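Local coordinates for class II aldolase/adducin domain protein (Pseudomonas syringae pv. phaseolicola 1448A, PDB 3OCR) that is of undefined function but belongs to the class II aldolase/adducin family, which includes metal-dependent aldolases, with actin binding assigned only tentatively, at residues L144-H149 with I217-A222; H112-A117 with S170-L175. All coordinates share one frame; numbering follows the deposited sequence. Where two conformers were deposited one is given.

Contact 1: L144-H149 with I217-A222; sequences LPISQH and IAAQSA
I146 and A219 supply the apolar half of this small buried contact: the delta methyl of the isoleucine, CD1, lies 3.9 Å from CB of the alanine. CG1 of I146 stands between the backbone N and the carbonyl carbon (chi1 48°), which turns the ethyl branch toward the end of helix 199-219. The short side chain of A219 lets that branch come close to the helix.

The second touch pairs apolar with polar. CD1 of L144 meets NE2 of Q220 at 4.1 Å, the two side chains crossing at about a right angle. The buried amide is satisfied by others: OE1 bonds to Q139 and NE2 to N224.

Each segment also has a local backbone hydrogen bond. A218 O accepts from S221 N (3.1 Å). In the loop, P145 centres an inverse gamma turn, closed by a weak bond from I146 N to L144 O; S150 OG is a further partner of I146 N.

A second subunit is close by: its N189 bonds to I146 O and its Q139 to A219 O. The arrangement is that of a loop leading to the N-cap, S147, of helix 148-151 and resting on a helix C-terminus at a subunit interface.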
# COMPACT_ATOMS: atom_id res chain seq x y z
N LEU A 144 -12.03 -18.07 3.14
CA LEU A 144 -12.93 -18.20 4.27
C LEU A 144 -14.27 -17.48 4.00
O LEU A 144 -14.29 -16.48 3.28
CB LEU A 144 -12.23 -17.65 5.53
CG LEU A 144 -10.90 -18.32 5.96
CD1 LEU A 144 -10.21 -17.50 7.05
CD2 LEU A 144 -11.13 -19.73 6.49
N PRO A 145 -15.39 -17.99 4.56
CA PRO A 145 -16.68 -17.30 4.37
C PRO A 145 -16.91 -16.20 5.45
O PRO A 145 -17.73 -16.36 6.35
CB PRO A 145 -17.69 -18.43 4.47
CG PRO A 145 -17.09 -19.42 5.43
CD PRO A 145 -15.56 -19.26 5.32
N ILE A 146 -16.19 -15.09 5.36
CA ILE A 146 -16.20 -14.09 6.46
C ILE A 146 -16.52 -12.68 5.99
O ILE A 146 -16.47 -11.72 6.77
CB ILE A 146 -14.86 -14.09 7.28
CG1 ILE A 146 -13.63 -14.04 6.37
CG2 ILE A 146 -14.78 -15.34 8.14
CD1 ILE A 146 -13.30 -12.66 5.85
N SER A 147 -16.84 -12.55 4.72
CA SER A 147 -17.22 -11.27 4.15
C SER A 147 -18.26 -11.50 3.06
O SER A 147 -18.34 -12.57 2.48
CB SER A 147 -16.01 -10.54 3.58
OG SER A 147 -15.50 -11.19 2.39
N GLN A 148 -19.07 -10.48 2.76
CA GLN A 148 -20.01 -10.60 1.64
C GLN A 148 -19.30 -11.04 0.35
O GLN A 148 -19.81 -11.86 -0.42
CB GLN A 148 -20.73 -9.29 1.40
CG GLN A 148 -21.72 -9.35 0.26
CD GLN A 148 -22.77 -8.27 0.37
OE1 GLN A 148 -22.77 -7.30 -0.41
NE2 GLN A 148 -23.66 -8.41 1.35
N HIS A 149 -18.12 -10.48 0.14
CA HIS A 149 -17.33 -10.73 -1.06
C HIS A 149 -16.84 -12.18 -1.17
O HIS A 149 -16.91 -12.77 -2.26
CB HIS A 149 -16.15 -9.75 -1.10
CG HIS A 149 -16.59 -8.32 -1.09
ND1 HIS A 149 -17.17 -7.73 0.02
CD2 HIS A 149 -16.59 -7.38 -2.06
CE1 HIS A 149 -17.48 -6.48 -0.27
NE2 HIS A 149 -17.14 -6.24 -1.52
N ILE A 217 -6.91 -11.27 4.03
CA ILE A 217 -5.57 -11.10 4.57
C ILE A 217 -5.62 -10.06 5.72
O ILE A 217 -5.06 -10.31 6.78
CB ILE A 217 -4.55 -10.67 3.47
CG1 ILE A 217 -4.36 -11.78 2.43
CG2 ILE A 217 -3.15 -10.32 4.09
CD1 ILE A 217 -4.23 -13.21 3.02
N ALA A 218 -6.34 -8.96 5.50
CA ALA A 218 -6.58 -7.95 6.58
C ALA A 218 -7.38 -8.54 7.75
O ALA A 218 -6.96 -8.43 8.94
CB ALA A 218 -7.28 -6.73 6.03
N ALA A 219 -8.50 -9.18 7.43
CA ALA A 219 -9.45 -9.72 8.44
C ALA A 219 -8.78 -10.64 9.44
O ALA A 219 -9.04 -10.58 10.67
CB ALA A 219 -10.63 -10.47 7.73
N GLN A 220 -7.92 -11.48 8.90
CA GLN A 220 -7.29 -12.54 9.69
C GLN A 220 -5.98 -12.10 10.40
O GLN A 220 -5.29 -12.94 11.03
CB GLN A 220 -7.07 -13.78 8.79
CG GLN A 220 -5.83 -13.67 7.93
CD GLN A 220 -5.79 -14.68 6.77
OE1 GLN A 220 -5.14 -14.41 5.75
NE2 GLN A 220 -6.44 -15.84 6.92
N SER A 221 -5.63 -10.82 10.35
CA SER A 221 -4.36 -10.35 10.95
C SER A 221 -4.14 -10.72 12.43
O SER A 221 -2.99 -10.81 12.88
CB SER A 221 -4.21 -8.86 10.78
OG SER A 221 -4.48 -8.53 9.45
N ALA A 222 -5.21 -10.90 13.19
CA ALA A 222 -5.07 -11.44 14.56
C ALA A 222 -5.31 -12.91 14.69
O ALA A 222 -5.43 -13.42 15.81
CB ALA A 222 -5.92 -10.66 15.58

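Contact 2: H112-A117 with S170-L175; sequences HSAIHA and SERERL
This is a helix-helix contact between helix 110-118 and helix 169-179 of the class II aldolase/adducin domain, built from aliphatic groups and only partly buried. The axes of the two short segments pass 10.0 Å apart at closest approach, and their N-to-C directions differ by 46° (crossing angle -46°). The backbones come nearest at A114 and R172, whose CA atoms are 6.4 Å apart.

The buried part of the contact is formed by I115 and L175. CD1 of I115 fits against the branch point of the leucine, 3.9 Å from L175 CG and equally near L175 CD2, and the two side chains cross at about a right angle. The CA-CB bond of I115 runs along the flank of the contact, yet its ethyl branch still gets to the partner. L175 points its CA-CB bond at the other helix, and with CG anti to the backbone N (chi1 172°) it offers its fork to the isoleucine. Branched aliphatic residues suit such a place because their methyls fill the space between two helices without needing polar partners.

A114 faces helix 169-179 directly. Its CB touches R172 CG at 4.1 Å and L175 CD2 at 4.3 Å, and a residue with just one methyl allows the close backbone approach here. R172 contributes its CG methylene; its chain is extended from CG to NE and leads the guanidinium away from the alanine.

Around this pair, R172 and L175 both touch L167, R172 adds V110, and L175 reaches I111 of the partner helix. I115 also packs on V125 of strand 124-128, and L175 on M185 and L187 of strand 184-187, which puts the I115/L175 side of the helix pair against the central sheet.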
# COMPACT_ATOMS: atom_id res chain seq x y z
N HIS A 112 -3.73 -22.86 -19.91
CA HIS A 112 -4.80 -22.33 -20.72
C HIS A 112 -5.31 -23.38 -21.69
O HIS A 112 -6.52 -23.62 -21.77
CB HIS A 112 -4.32 -21.04 -21.42
CG HIS A 112 -3.96 -19.96 -20.44
ND1 HIS A 112 -4.90 -19.08 -19.94
CD2 HIS A 112 -2.80 -19.68 -19.81
CE1 HIS A 112 -4.32 -18.28 -19.07
NE2 HIS A 112 -3.04 -18.62 -18.97
N SER A 113 -4.38 -24.03 -22.39
CA SER A 113 -4.70 -25.10 -23.33
C SER A 113 -5.48 -26.25 -22.67
O SER A 113 -6.49 -26.72 -23.20
CB SER A 113 -3.40 -25.65 -23.92
OG SER A 113 -3.72 -26.65 -24.87
N ALA A 114 -5.01 -26.70 -21.51
CA ALA A 114 -5.68 -27.80 -20.80
C ALA A 114 -7.14 -27.45 -20.48
O ALA A 114 -8.05 -28.27 -20.70
CB ALA A 114 -4.93 -28.18 -19.52
N ILE A 115 -7.36 -26.25 -19.96
CA ILE A 115 -8.72 -25.83 -19.58
C ILE A 115 -9.62 -25.58 -20.80
O ILE A 115 -10.73 -26.10 -20.84
CB ILE A 115 -8.73 -24.60 -18.61
CG1 ILE A 115 -7.87 -24.85 -17.36
CG2 ILE A 115 -10.17 -24.25 -18.20
CD1 ILE A 115 -8.22 -26.14 -16.55
N HIS A 116 -9.14 -24.80 -21.78
CA HIS A 116 -9.90 -24.55 -23.01
C HIS A 116 -10.34 -25.83 -23.75
O HIS A 116 -11.44 -25.91 -24.32
CB HIS A 116 -9.12 -23.64 -23.98
CG HIS A 116 -9.20 -22.18 -23.64
ND1 HIS A 116 -10.39 -21.48 -23.62
CD2 HIS A 116 -8.23 -21.28 -23.33
CE1 HIS A 116 -10.15 -20.22 -23.30
NE2 HIS A 116 -8.85 -20.08 -23.10
N ALA A 117 -9.47 -26.84 -23.76
CA ALA A 117 -9.80 -28.08 -24.43
C ALA A 117 -10.89 -28.83 -23.68
O ALA A 117 -11.82 -29.38 -24.29
CB ALA A 117 -8.56 -28.94 -24.56
N SER A 170 0.04 -36.02 -16.22
CA SER A 170 -0.54 -36.50 -14.97
C SER A 170 -1.23 -35.35 -14.22
O SER A 170 -2.38 -35.49 -13.79
CB SER A 170 0.54 -37.15 -14.11
OG SER A 170 0.05 -38.29 -13.43
N GLU A 171 -0.55 -34.22 -14.08
CA GLU A 171 -1.14 -33.04 -13.45
C GLU A 171 -2.24 -32.38 -14.29
O GLU A 171 -3.22 -31.91 -13.73
CB GLU A 171 -0.10 -31.99 -13.05
CG GLU A 171 -0.70 -30.93 -12.10
CD GLU A 171 0.18 -29.72 -11.86
OE1 GLU A 171 1.36 -29.71 -12.32
OE2 GLU A 171 -0.32 -28.76 -11.22
N ARG A 172 -2.06 -32.31 -15.62
CA ARG A 172 -3.10 -31.76 -16.50
C ARG A 172 -4.45 -32.45 -16.27
O ARG A 172 -5.49 -31.80 -16.21
CB ARG A 172 -2.75 -31.95 -17.98
CG ARG A 172 -1.97 -30.85 -18.70
CD ARG A 172 -1.77 -31.34 -20.16
NE ARG A 172 -0.66 -30.73 -20.89
CZ ARG A 172 0.58 -31.23 -20.95
NH1 ARG A 172 0.89 -32.35 -20.31
NH2 ARG A 172 1.52 -30.60 -21.65
N GLU A 173 -4.42 -33.78 -16.14
CA GLU A 173 -5.63 -34.57 -15.90
C GLU A 173 -6.27 -34.16 -14.57
O GLU A 173 -7.48 -33.93 -14.51
CB GLU A 173 -5.32 -36.07 -15.89
CG GLU A 173 -4.66 -36.63 -17.15
CD GLU A 173 -3.83 -37.92 -16.89
OE1 GLU A 173 -3.67 -38.34 -15.72
OE2 GLU A 173 -3.33 -38.52 -17.87
N ARG A 174 -5.46 -34.06 -13.52
CA ARG A 174 -5.94 -33.72 -12.18
C ARG A 174 -6.50 -32.30 -12.14
O ARG A 174 -7.49 -32.04 -11.45
CB ARG A 174 -4.84 -33.91 -11.13
CG ARG A 174 -4.68 -35.36 -10.64
CD ARG A 174 -3.71 -35.44 -9.46
NE ARG A 174 -2.32 -35.24 -9.90
CZ ARG A 174 -1.41 -36.20 -10.03
NH1 ARG A 174 -1.70 -37.47 -9.73
NH2 ARG A 174 -0.19 -35.89 -10.45
N LEU A 175 -5.88 -31.40 -12.90
CA LEU A 175 -6.30 -30.00 -12.95
C LEU A 175 -7.72 -29.89 -13.50
O LEU A 175 -8.54 -29.13 -12.95
CB LEU A 175 -5.34 -29.19 -13.82
CG LEU A 175 -5.64 -27.74 -14.18
CD1 LEU A 175 -5.42 -26.82 -12.98
CD2 LEU A 175 -4.71 -27.34 -15.33

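Overall arrangement
Contacts 1 and 2 are separate: their centres lie 31 Å apart, their nearest atoms about 19 Å, and they do not touch. Along the chain their segments alternate, 112-117, 144-149, 170-175 and 217-222, so the two contacts are interleaved in sequence though distant in space. Contact 2, whose centre is about 15 Å from that of the chain, joins helices beside the central sheet and is touched by no other chain of the assembly. Contact 1 lies farther out, about 22 Å from the chain centre, where two other subunits of the tetramer come within reach. Both join segments of one chain, but contact 1 also borders the subunit interface.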